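Local coordinates for protein xyloglucan-specific endo-beta-1,4-glucanase GH12 (Aspergillus niveus, PDB 4NPR) that probably hydrolyses internal beta-1,4-glucosidic linkages of xyloglucan with retention of the anomeric beta-configuration, at residues 107-112 and 234-239; 28-33 and 43-48; 123-128 and 217-222. All coordinates share one frame; numbering follows the deposited sequence.

How the contacts relate
The three contacts sample both sheets of the jelly roll and the loops that run between them. Contact 1 pairs strands of the six-stranded sheet and contact 3 pairs strands of the nine-stranded one. Their centres lie about 17 Å apart and they touch: Y238 CE1 is 3.3 Å from A221 CB, and W108 CE3 3.4 Å from Y123 CE1. Contact 3 is nested in the loop closed by contact 1. Contact 2 precedes both in the chain and touches neither, with nearest atoms about 10 Å from contact 1 and about 6 Å from contact 3. In GH12 enzymes the nine-stranded sheet forms the substrate cleft, whereas the sulfate of contact 1 lies on the other sheet's outer face.

Contact 1 (107-112 and 234-239); sequences TWKWNY and TVSDYS. With SO4 (sulfate ion), chain C.
An antiparallel strand pair with a beta bulge, in the six-stranded sheet of the beta-jelly roll, joins T107, K109 and N111 to S239, D237 and T234 through backbone hydrogen bonds. The bulge shows in the bonds of K109: its N donates to D237 O (2.9 Å), while its O accepts from S236 N (3.1 Å), so that two residues face one. W108 then pairs with Y238, and W110 with V235, at non-hydrogen-bonded positions.

These four side chains share the buried face, where W108, W110 and Y238 touch strand 117-128. The W108 ring is met from both sides: Y238 brings CD1 to within 3.6 Å of W108 CG on one face, near the rim, and W110 CD1 lies over the opposite face. Y238 approaches edge-on, its ring plane turned 73° from the five-membered ring of W108, which makes the stack T-shaped. At the indole edge, V235 CG2 sits in the ring plane, 3.7 Å from W108 NE1. Y123 makes a further edge-to-face contact with W108, tying the aromatic group to the other sheet.

On the outer face the contacts are more polar. The carboxylate of D237, with CG held between the backbone N and the carbonyl carbon (chi1 70°), bends over the aliphatic base of K109, where D237 OD1 comes 3.2 Å from K109 CB. The ammonium end leads elsewhere, and K109 NZ remains 7.0 Å from D237 OD1, too far for a salt bridge. T107 OG1 is hydrogen-bonded to S194 OG. A sulfate, probably from the crystallisation liquor, rests beside T107 and is also bound by T67 OG1; within the strand pair its clearest bond is from S239 OG to sulfate O2, 2.8 Å long.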
loop_
_atom_site.group_PDB
_atom_site.type_symbol
_atom_site.label_atom_id
_atom_site.label_comp_id
_atom_site.label_asym_id
_atom_site.label_seq_id
_atom_site.Cartn_x
_atom_site.Cartn_y
_atom_site.Cartn_z
ATOM N N THR A 107 12.597 2.701 0.813
ATOM C CA THR A 107 13.103 1.680 1.718
ATOM C C THR A 107 12.087 1.461 2.827
ATOM O O THR A 107 11.581 2.418 3.389
ATOM C CB THR A 107 14.485 2.085 2.328
ATOM O OG1 THR A 107 15.489 2.190 1.289
ATOM C CG2 THR A 107 14.954 1.044 3.419
ATOM N N TRP A 108 11.829 0.198 3.165
ATOM C CA TRP A 108 10.751 -0.147 4.062
ATOM C C TRP A 108 11.188 -1.352 4.846
ATOM O O TRP A 108 11.631 -2.322 4.277
ATOM C CB TRP A 108 9.476 -0.498 3.270
ATOM C CG TRP A 108 8.165 -0.485 4.024
ATOM C CD1 TRP A 108 7.955 -0.109 5.329
ATOM C CD2 TRP A 108 6.865 -0.759 3.482
ATOM N NE1 TRP A 108 6.614 -0.192 5.638
ATOM C CE2 TRP A 108 5.927 -0.565 4.512
ATOM C CE3 TRP A 108 6.410 -1.138 2.226
ATOM C CZ2 TRP A 108 4.578 -0.758 4.329
ATOM C CZ3 TRP A 108 5.063 -1.328 2.034
ATOM C CH2 TRP A 108 4.158 -1.136 3.083
ATOM N N LYS A 109 11.046 -1.257 6.161
ATOM C CA LYS A 109 11.190 -2.352 7.051
ATOM C C LYS A 109 9.932 -2.430 7.929
ATOM O O LYS A 109 9.539 -1.425 8.567
ATOM C CB LYS A 109 12.421 -2.100 7.931
ATOM C CG LYS A 109 12.549 -3.043 9.131
ATOM C CD LYS A 109 12.605 -4.479 8.617
ATOM C CE LYS A 109 13.113 -5.432 9.674
ATOM N NZ LYS A 109 12.001 -5.770 10.583
ATOM N N TRP A 110 9.308 -3.599 7.999
ATOM C CA TRP A 110 8.102 -3.793 8.828
ATOM C C TRP A 110 8.083 -5.126 9.519
ATOM O O TRP A 110 8.829 -6.048 9.175
ATOM C CB TRP A 110 6.815 -3.670 8.013
ATOM C CG TRP A 110 6.711 -4.638 6.858
ATOM C CD1 TRP A 110 7.155 -4.429 5.629
ATOM C CD2 TRP A 110 6.146 -5.976 6.865
ATOM N NE1 TRP A 110 6.928 -5.551 4.832
ATOM C CE2 TRP A 110 6.309 -6.509 5.574
ATOM C CE3 TRP A 110 5.544 -6.774 7.838
ATOM C CZ2 TRP A 110 5.840 -7.763 5.209
ATOM C CZ3 TRP A 110 5.102 -8.073 7.465
ATOM C CH2 TRP A 110 5.262 -8.540 6.173
ATOM N N ASN A 111 7.180 -5.200 10.485
ATOM C CA ASN A 111 6.910 -6.410 11.259
ATOM C C ASN A 111 5.430 -6.547 11.682
ATOM O O ASN A 111 4.783 -5.578 11.987
ATOM C CB ASN A 111 7.802 -6.431 12.507
ATOM C CG ASN A 111 7.733 -7.752 13.208
ATOM O OD1 ASN A 111 8.134 -8.780 12.619
ATOM N ND2 ASN A 111 7.129 -7.785 14.421
ATOM N N TYR A 112 4.917 -7.773 11.712
ATOM C CA TYR A 112 3.572 -8.025 12.196
ATOM C C TYR A 112 3.634 -8.937 13.386
ATOM O O TYR A 112 4.413 -9.883 13.390
ATOM C CB TYR A 112 2.672 -8.676 11.109
ATOM C CG TYR A 112 1.491 -7.793 10.669
ATOM C CD1 TYR A 112 0.544 -7.369 11.573
ATOM C CD2 TYR A 112 1.341 -7.404 9.358
ATOM C CE1 TYR A 112 -0.522 -6.590 11.189
ATOM C CE2 TYR A 112 0.265 -6.624 8.947
ATOM C CZ TYR A 112 -0.667 -6.201 9.877
ATOM O OH TYR A 112 -1.716 -5.392 9.490
ATOM N N THR A 234 4.250 -2.779 12.752
ATOM C CA THR A 234 5.328 -1.948 13.209
ATOM C C THR A 234 6.138 -1.648 11.972
ATOM O O THR A 234 6.716 -2.544 11.357
ATOM C CB THR A 234 6.241 -2.727 14.197
ATOM O OG1 THR A 234 5.459 -3.204 15.292
ATOM C CG2 THR A 234 7.335 -1.873 14.755
ATOM N N VAL A 235 6.164 -0.379 11.613
ATOM C CA VAL A 235 7.017 0.125 10.541
ATOM C C VAL A 235 8.209 0.813 11.183
ATOM O O VAL A 235 8.075 1.896 11.692
ATOM C CB VAL A 235 6.236 1.109 9.665
ATOM C CG1 VAL A 235 7.142 1.833 8.698
ATOM C CG2 VAL A 235 5.124 0.366 8.949
ATOM N N SER A 236 9.373 0.189 11.180
ATOM C CA SER A 236 10.461 0.733 11.966
ATOM C C SER A 236 11.286 1.723 11.126
ATOM O O SER A 236 12.035 2.532 11.668
ATOM C CB SER A 236 11.255 -0.382 12.682
ATOM O OG SER A 236 11.811 -1.262 11.767
ATOM N N ASP A 237 11.105 1.676 9.808
ATOM C CA ASP A 237 11.458 2.767 8.932
ATOM C C ASP A 237 10.839 2.625 7.529
ATOM O O ASP A 237 10.718 1.531 6.980
ATOM C CB ASP A 237 12.970 2.950 8.861
ATOM C CG ASP A 237 13.633 1.849 8.146
ATOM O OD1 ASP A 237 13.702 0.748 8.744
ATOM O OD2 ASP A 237 14.069 2.076 6.980
ATOM N N TYR A 238 10.406 3.751 6.997
ATOM C CA TYR A 238 9.794 3.826 5.699
ATOM C C TYR A 238 10.227 5.152 5.086
ATOM O O TYR A 238 10.198 6.186 5.756
ATOM C CB TYR A 238 8.241 3.758 5.756
ATOM C CG TYR A 238 7.605 4.008 4.385
ATOM C CD1 TYR A 238 7.622 3.028 3.399
ATOM C CD2 TYR A 238 7.083 5.242 4.055
ATOM C CE1 TYR A 238 7.121 3.255 2.117
ATOM C CE2 TYR A 238 6.571 5.495 2.793
ATOM C CZ TYR A 238 6.569 4.499 1.822
ATOM O OH TYR A 238 6.031 4.749 0.575
ATOM N N SER A 239 10.667 5.113 3.834
ATOM C CA SER A 239 10.876 6.328 3.061
ATOM C C SER A 239 10.540 6.064 1.622
ATOM O O SER A 239 10.562 4.919 1.171
ATOM C CB SER A 239 12.312 6.854 3.130
ATOM O OG SER A 239 13.230 5.848 2.861
HETATM S S SO4 C . 16.418 5.728 4.190
HETATM O O1 SO4 C . 16.556 4.401 3.536
HETATM O O2 SO4 C . 15.125 5.715 4.926
HETATM O O3 SO4 C . 17.561 5.902 5.132
HETATM O O4 SO4 C . 16.430 6.835 3.177
#

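Contact 2 (28-33 and 43-48); sequences CDQWGS and NNLWGQ
With CG turned away from the backbone N (chi1 -162°) and the chain straight beyond it (chi2 173°), Q30 reaches across to 43-48 and delivers NE2 to L45 O. N43 has a similar first torsion (chi1 -157°), which carries its ND2 to D29 O, well out of that carbonyl's plane. Each amide thus donates a hydrogen bond to a peptide carbonyl of the opposite segment.

Q30 NE2 reaches L45 O at 3.2 Å from above the carbonyl plane, while Q48 N, closing its own turn, comes to the same oxygen from the other face. D29 O is gripped in the same manner: N43 ND2, 2.9 Å away, and G32 N approach it from opposite faces. The acceptor lies in the amide plane of N43, whose rotation is fixed further by bonds from OD1 to T58 OG1 and from ND2 to Q56 O.

Both segments are loops that carry the chain between the two sheets of the jelly roll, and each contains a type I beta turn, D29 to G32 and L45 to Q48; L45 is also the centre of an inverse gamma turn. Two backbone bonds lace them together, L45 N to Q30 O (3.0 Å) and N43 N to G32 O (2.9 Å). Nearby, C28 is disulfide-bonded to C57.

Apolar contact is supplied by Q30 CG, which touches L45 CB at 3.6 Å while its other side covers the centre of the W31 ring. The six-membered end of that indole reaches across to W46, W31 CH2 lying 3.7 Å from W46 CA. N44 OD1 meets the W31 edge in plane at CZ3, and N44 ND2 is bonded to F86 O.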
loop_
_atom_site.group_PDB
_atom_site.type_symbol
_atom_site.label_atom_id
_atom_site.label_comp_id
_atom_site.label_asym_id
_atom_site.label_seq_id
_atom_site.Cartn_x
_atom_site.Cartn_y
_atom_site.Cartn_z
ATOM N N CYS A 28 -7.392 6.995 17.025
ATOM C CA CYS A 28 -8.280 5.809 16.836
ATOM C C CYS A 28 -9.534 6.018 15.996
ATOM O O CYS A 28 -10.200 5.052 15.628
ATOM C CB CYS A 28 -8.777 5.323 18.198
ATOM S SG CYS A 28 -7.386 4.921 19.267
ATOM N N ASP A 29 -9.865 7.271 15.717
ATOM C CA ASP A 29 -11.066 7.585 14.971
ATOM C C ASP A 29 -10.908 7.232 13.490
ATOM O O ASP A 29 -9.795 7.213 12.922
ATOM C CB ASP A 29 -11.468 9.060 15.141
ATOM C CG ASP A 29 -10.349 10.026 14.744
ATOM O OD1 ASP A 29 -9.153 9.674 14.983
ATOM O OD2 ASP A 29 -10.676 11.124 14.218
ATOM N N GLN A 30 -12.063 6.946 12.891
ATOM C CA GLN A 30 -12.128 6.440 11.543
ATOM C C GLN A 30 -11.244 7.221 10.554
ATOM O O GLN A 30 -10.521 6.628 9.755
ATOM C CB GLN A 30 -13.563 6.448 11.092
ATOM C CG GLN A 30 -13.805 5.560 9.885
ATOM C CD GLN A 30 -15.276 5.431 9.540
ATOM O OE1 GLN A 30 -16.104 6.197 10.026
ATOM N NE2 GLN A 30 -15.602 4.443 8.721
ATOM N N TRP A 31 -11.284 8.540 10.625
ATOM C CA TRP A 31 -10.519 9.384 9.697
ATOM C C TRP A 31 -9.373 10.123 10.350
ATOM O O TRP A 31 -8.981 11.148 9.878
ATOM C CB TRP A 31 -11.462 10.391 9.046
ATOM C CG TRP A 31 -12.720 9.694 8.553
ATOM C CD1 TRP A 31 -14.027 9.893 8.974
ATOM C CD2 TRP A 31 -12.770 8.635 7.577
ATOM N NE1 TRP A 31 -14.864 9.036 8.289
ATOM C CE2 TRP A 31 -14.116 8.268 7.425
ATOM C CE3 TRP A 31 -11.806 7.993 6.803
ATOM C CZ2 TRP A 31 -14.512 7.263 6.550
ATOM C CZ3 TRP A 31 -12.219 6.983 5.911
ATOM C CH2 TRP A 31 -13.549 6.652 5.791
ATOM N N GLY A 32 -8.812 9.605 11.431
ATOM C CA GLY A 32 -7.670 10.227 12.066
ATOM C C GLY A 32 -6.507 10.321 11.098
ATOM O O GLY A 32 -6.279 9.388 10.312
ATOM N N SER A 33 -5.786 11.452 11.161
ATOM C CA SER A 33 -4.505 11.664 10.452
ATOM C C SER A 33 -3.611 12.762 11.056
ATOM O O SER A 33 -4.027 13.540 11.902
ATOM C CB SER A 33 -4.745 11.956 8.974
ATOM O OG SER A 33 -5.257 13.248 8.751
ATOM N N ASN A 43 -5.224 6.763 9.521
ATOM C CA ASN A 43 -5.843 5.588 10.124
ATOM C C ASN A 43 -6.797 4.964 9.068
ATOM O O ASN A 43 -6.715 3.756 8.775
ATOM C CB ASN A 43 -6.590 6.021 11.405
ATOM C CG ASN A 43 -6.799 4.907 12.400
ATOM O OD1 ASN A 43 -6.009 4.004 12.539
ATOM N ND2 ASN A 43 -7.865 5.012 13.138
ATOM N N ASN A 44 -7.672 5.784 8.476
ATOM C CA ASN A 44 -8.407 5.404 7.254
ATOM C C ASN A 44 -9.151 4.062 7.416
ATOM O O ASN A 44 -8.878 3.083 6.740
ATOM C CB ASN A 44 -7.418 5.396 6.077
ATOM C CG ASN A 44 -8.064 5.090 4.729
ATOM O OD1 ASN A 44 -9.210 5.382 4.489
ATOM N ND2 ASN A 44 -7.288 4.506 3.833
ATOM N N LEU A 45 -10.113 4.050 8.322
ATOM C CA LEU A 45 -10.896 2.866 8.605
ATOM C C LEU A 45 -12.090 2.740 7.636
ATOM O O LEU A 45 -13.205 2.430 8.018
ATOM C CB LEU A 45 -11.388 2.935 10.052
ATOM C CG LEU A 45 -10.311 3.112 11.116
ATOM C CD1 LEU A 45 -10.864 2.886 12.515
ATOM C CD2 LEU A 45 -9.207 2.107 10.849
ATOM N N TRP A 46 -11.844 2.966 6.358
ATOM C CA TRP A 46 -12.936 3.063 5.393
ATOM C C TRP A 46 -13.884 1.843 5.411
ATOM O O TRP A 46 -15.046 1.964 5.057
ATOM C CB TRP A 46 -12.362 3.304 3.999
ATOM C CG TRP A 46 -11.597 2.181 3.409
ATOM C CD1 TRP A 46 -10.244 2.025 3.427
ATOM C CD2 TRP A 46 -12.118 1.045 2.689
ATOM N NE1 TRP A 46 -9.889 0.865 2.761
ATOM C CE2 TRP A 46 -11.020 0.249 2.309
ATOM C CE3 TRP A 46 -13.397 0.632 2.336
ATOM C CZ2 TRP A 46 -11.159 -0.914 1.578
ATOM C CZ3 TRP A 46 -13.538 -0.527 1.598
ATOM C CH2 TRP A 46 -12.420 -1.287 1.225
ATOM N N GLY A 47 -13.400 0.688 5.864
ATOM C CA GLY A 47 -14.134 -0.518 5.730
ATOM C C GLY A 47 -14.665 -1.041 7.023
ATOM O O GLY A 47 -15.059 -2.211 7.046
ATOM N N GLN A 48 -14.653 -0.216 8.088
ATOM C CA GLN A 48 -15.253 -0.537 9.409
ATOM C C GLN A 48 -16.587 -1.194 9.331
ATOM O O GLN A 48 -16.875 -2.068 10.126
ATOM C CB GLN A 48 -15.642 0.726 10.174
ATOM C CG GLN A 48 -14.558 1.482 10.875
ATOM C CD GLN A 48 -15.094 2.346 11.992
ATOM O OE1 GLN A 48 -16.083 3.055 11.823
ATOM N NE2 GLN A 48 -14.419 2.295 13.158
#

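Contact 3 (123-128 and 217-222); sequences YDMFLS and VDVQAG
D124 N donates to Q220 O across 2.7 Å, a nearly straight bond (170° at the hydrogen), and Q220 N answers to D124 O at 3.0 Å. This reciprocal pair lies at the middle of two adjacent strands of the nine-stranded sheet of the GH12 jelly roll. The two segments run antiparallel, their N-to-C directions 167° apart. V217 N to F126 O (2.9 Å) extends the ladder; the pairing of F126 with D218 between them is looser.

The two faces of the sheet differ. Y123, M125, V219 and A221 share one face, and Y123 and A221 there meet Y238 of the other sheet; Y123 OH is bonded to S106 OG. M125 and V219 lie side by side and point the same way, with M125 CG 4.0 Å from V219 CG1. D124, F126, D218 and Q220 occupy the other face, consistent with the concave, cleft-forming surface of this family.

There the F126 ring, stacked on H135, leans across D218, and F126 CD2 lies 3.7 Å from D218 CB; the carboxylate stands perpendicular to the ring. Q220, extended at chi2 (-174°) with its amide turned, brings its amide oxygen to the ring's edge, Q220 OE1 lying 3.2 Å from F126 CE2.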
loop_
_atom_site.group_PDB
_atom_site.type_symbol
_atom_site.label_atom_id
_atom_site.label_comp_id
_atom_site.label_asym_id
_atom_site.label_seq_id
_atom_site.Cartn_x
_atom_site.Cartn_y
_atom_site.Cartn_z
ATOM N N TYR A 123 2.427 -1.283 -0.856
ATOM C CA TYR A 123 2.377 -0.014 -1.534
ATOM C C TYR A 123 1.094 0.013 -2.343
ATOM O O TYR A 123 0.673 -1.015 -2.890
ATOM C CB TYR A 123 3.519 0.213 -2.527
ATOM C CG TYR A 123 4.889 0.234 -1.952
ATOM C CD1 TYR A 123 5.591 -0.957 -1.721
ATOM C CD2 TYR A 123 5.504 1.417 -1.651
ATOM C CE1 TYR A 123 6.870 -0.947 -1.185
ATOM C CE2 TYR A 123 6.790 1.452 -1.139
ATOM C CZ TYR A 123 7.471 0.269 -0.884
ATOM O OH TYR A 123 8.775 0.308 -0.377
ATOM N N ASP A 124 0.511 1.219 -2.404
ATOM C CA ASP A 124 -0.607 1.573 -3.238
ATOM C C ASP A 124 -0.301 2.874 -4.003
ATOM O O ASP A 124 -0.229 3.940 -3.414
ATOM C CB ASP A 124 -1.810 1.766 -2.345
ATOM C CG ASP A 124 -3.083 1.316 -2.992
ATOM O OD1 ASP A 124 -3.025 0.792 -4.127
ATOM O OD2 ASP A 124 -4.146 1.468 -2.359
ATOM N N MET A 125 -0.096 2.771 -5.310
ATOM C CA MET A 125 0.234 3.898 -6.155
ATOM C C MET A 125 -0.819 4.089 -7.243
ATOM O O MET A 125 -1.237 3.141 -7.899
ATOM C CB MET A 125 1.569 3.667 -6.810
ATOM C CG MET A 125 2.694 3.461 -5.827
ATOM S SD MET A 125 4.193 3.105 -6.755
ATOM C CE MET A 125 4.007 1.338 -6.950
ATOM N N PHE A 126 -1.206 5.334 -7.456
ATOM C CA PHE A 126 -2.360 5.664 -8.239
ATOM C C PHE A 126 -1.978 6.534 -9.425
ATOM O O PHE A 126 -1.146 7.443 -9.283
ATOM C CB PHE A 126 -3.315 6.407 -7.340
ATOM C CG PHE A 126 -3.988 5.535 -6.335
ATOM C CD1 PHE A 126 -5.071 4.753 -6.708
ATOM C CD2 PHE A 126 -3.511 5.458 -5.032
ATOM C CE1 PHE A 126 -5.692 3.932 -5.791
ATOM C CE2 PHE A 126 -4.133 4.662 -4.100
ATOM C CZ PHE A 126 -5.233 3.882 -4.478
ATOM N N LEU A 127 -2.563 6.230 -10.595
ATOM C CA LEU A 127 -2.377 7.031 -11.788
ATOM C C LEU A 127 -3.623 7.786 -12.189
ATOM O O LEU A 127 -4.751 7.397 -11.821
ATOM C CB LEU A 127 -1.998 6.154 -12.935
ATOM C CG LEU A 127 -0.749 5.377 -12.633
ATOM C CD1 LEU A 127 -0.416 4.489 -13.816
ATOM C CD2 LEU A 127 0.359 6.354 -12.352
ATOM N N SER A 128 -3.422 8.878 -12.933
ATOM C CA SER A 128 -4.532 9.632 -13.506
ATOM C C SER A 128 -4.130 10.296 -14.803
ATOM O O SER A 128 -2.929 10.453 -15.081
ATOM C CB SER A 128 -5.076 10.643 -12.537
ATOM O OG SER A 128 -6.352 11.041 -12.993
ATOM N N VAL A 217 0.013 10.124 -9.224
ATOM C CA VAL A 217 -0.595 11.129 -8.306
ATOM C C VAL A 217 -0.707 10.820 -6.795
ATOM O O VAL A 217 -1.053 11.723 -6.012
ATOM C CB VAL A 217 -1.994 11.609 -8.772
ATOM C CG1 VAL A 217 -1.953 12.004 -10.235
ATOM C CG2 VAL A 217 -3.086 10.565 -8.516
ATOM N N ASP A 218 -0.455 9.570 -6.400
ATOM C CA ASP A 218 -0.477 9.169 -4.984
ATOM C C ASP A 218 0.518 7.992 -4.824
ATOM O O ASP A 218 0.516 7.090 -5.645
ATOM C CB ASP A 218 -1.911 8.760 -4.533
ATOM C CG ASP A 218 -2.767 9.964 -3.974
ATOM O OD1 ASP A 218 -2.535 10.417 -2.808
ATOM O OD2 ASP A 218 -3.708 10.425 -4.690
ATOM N N VAL A 219 1.381 8.043 -3.797
ATOM C CA VAL A 219 2.226 6.920 -3.397
ATOM C C VAL A 219 2.109 6.669 -1.887
ATOM O O VAL A 219 2.646 7.410 -1.065
ATOM C CB VAL A 219 3.693 7.162 -3.750
ATOM C CG1 VAL A 219 4.553 5.959 -3.373
ATOM C CG2 VAL A 219 3.811 7.457 -5.216
ATOM N N GLN A 220 1.433 5.580 -1.551
ATOM C CA GLN A 220 1.013 5.287 -0.192
ATOM C C GLN A 220 1.527 3.908 0.226
ATOM O O GLN A 220 1.493 2.994 -0.573
ATOM C CB GLN A 220 -0.490 5.256 -0.152
ATOM C CG GLN A 220 -1.128 6.513 -0.693
ATOM C CD GLN A 220 -2.623 6.474 -0.484
ATOM O OE1 GLN A 220 -3.357 5.828 -1.227
ATOM N NE2 GLN A 220 -3.076 7.126 0.570
ATOM N N ALA A 221 2.006 3.761 1.453
ATOM C CA ALA A 221 2.455 2.447 1.943
ATOM C C ALA A 221 1.867 2.155 3.359
ATOM O O ALA A 221 1.973 2.994 4.262
ATOM C CB ALA A 221 3.976 2.352 1.941
ATOM N N GLY A 222 1.206 0.992 3.496
ATOM C CA GLY A 222 0.588 0.584 4.737
ATOM C C GLY A 222 0.149 -0.877 4.760
ATOM O O GLY A 222 0.737 -1.743 4.090
#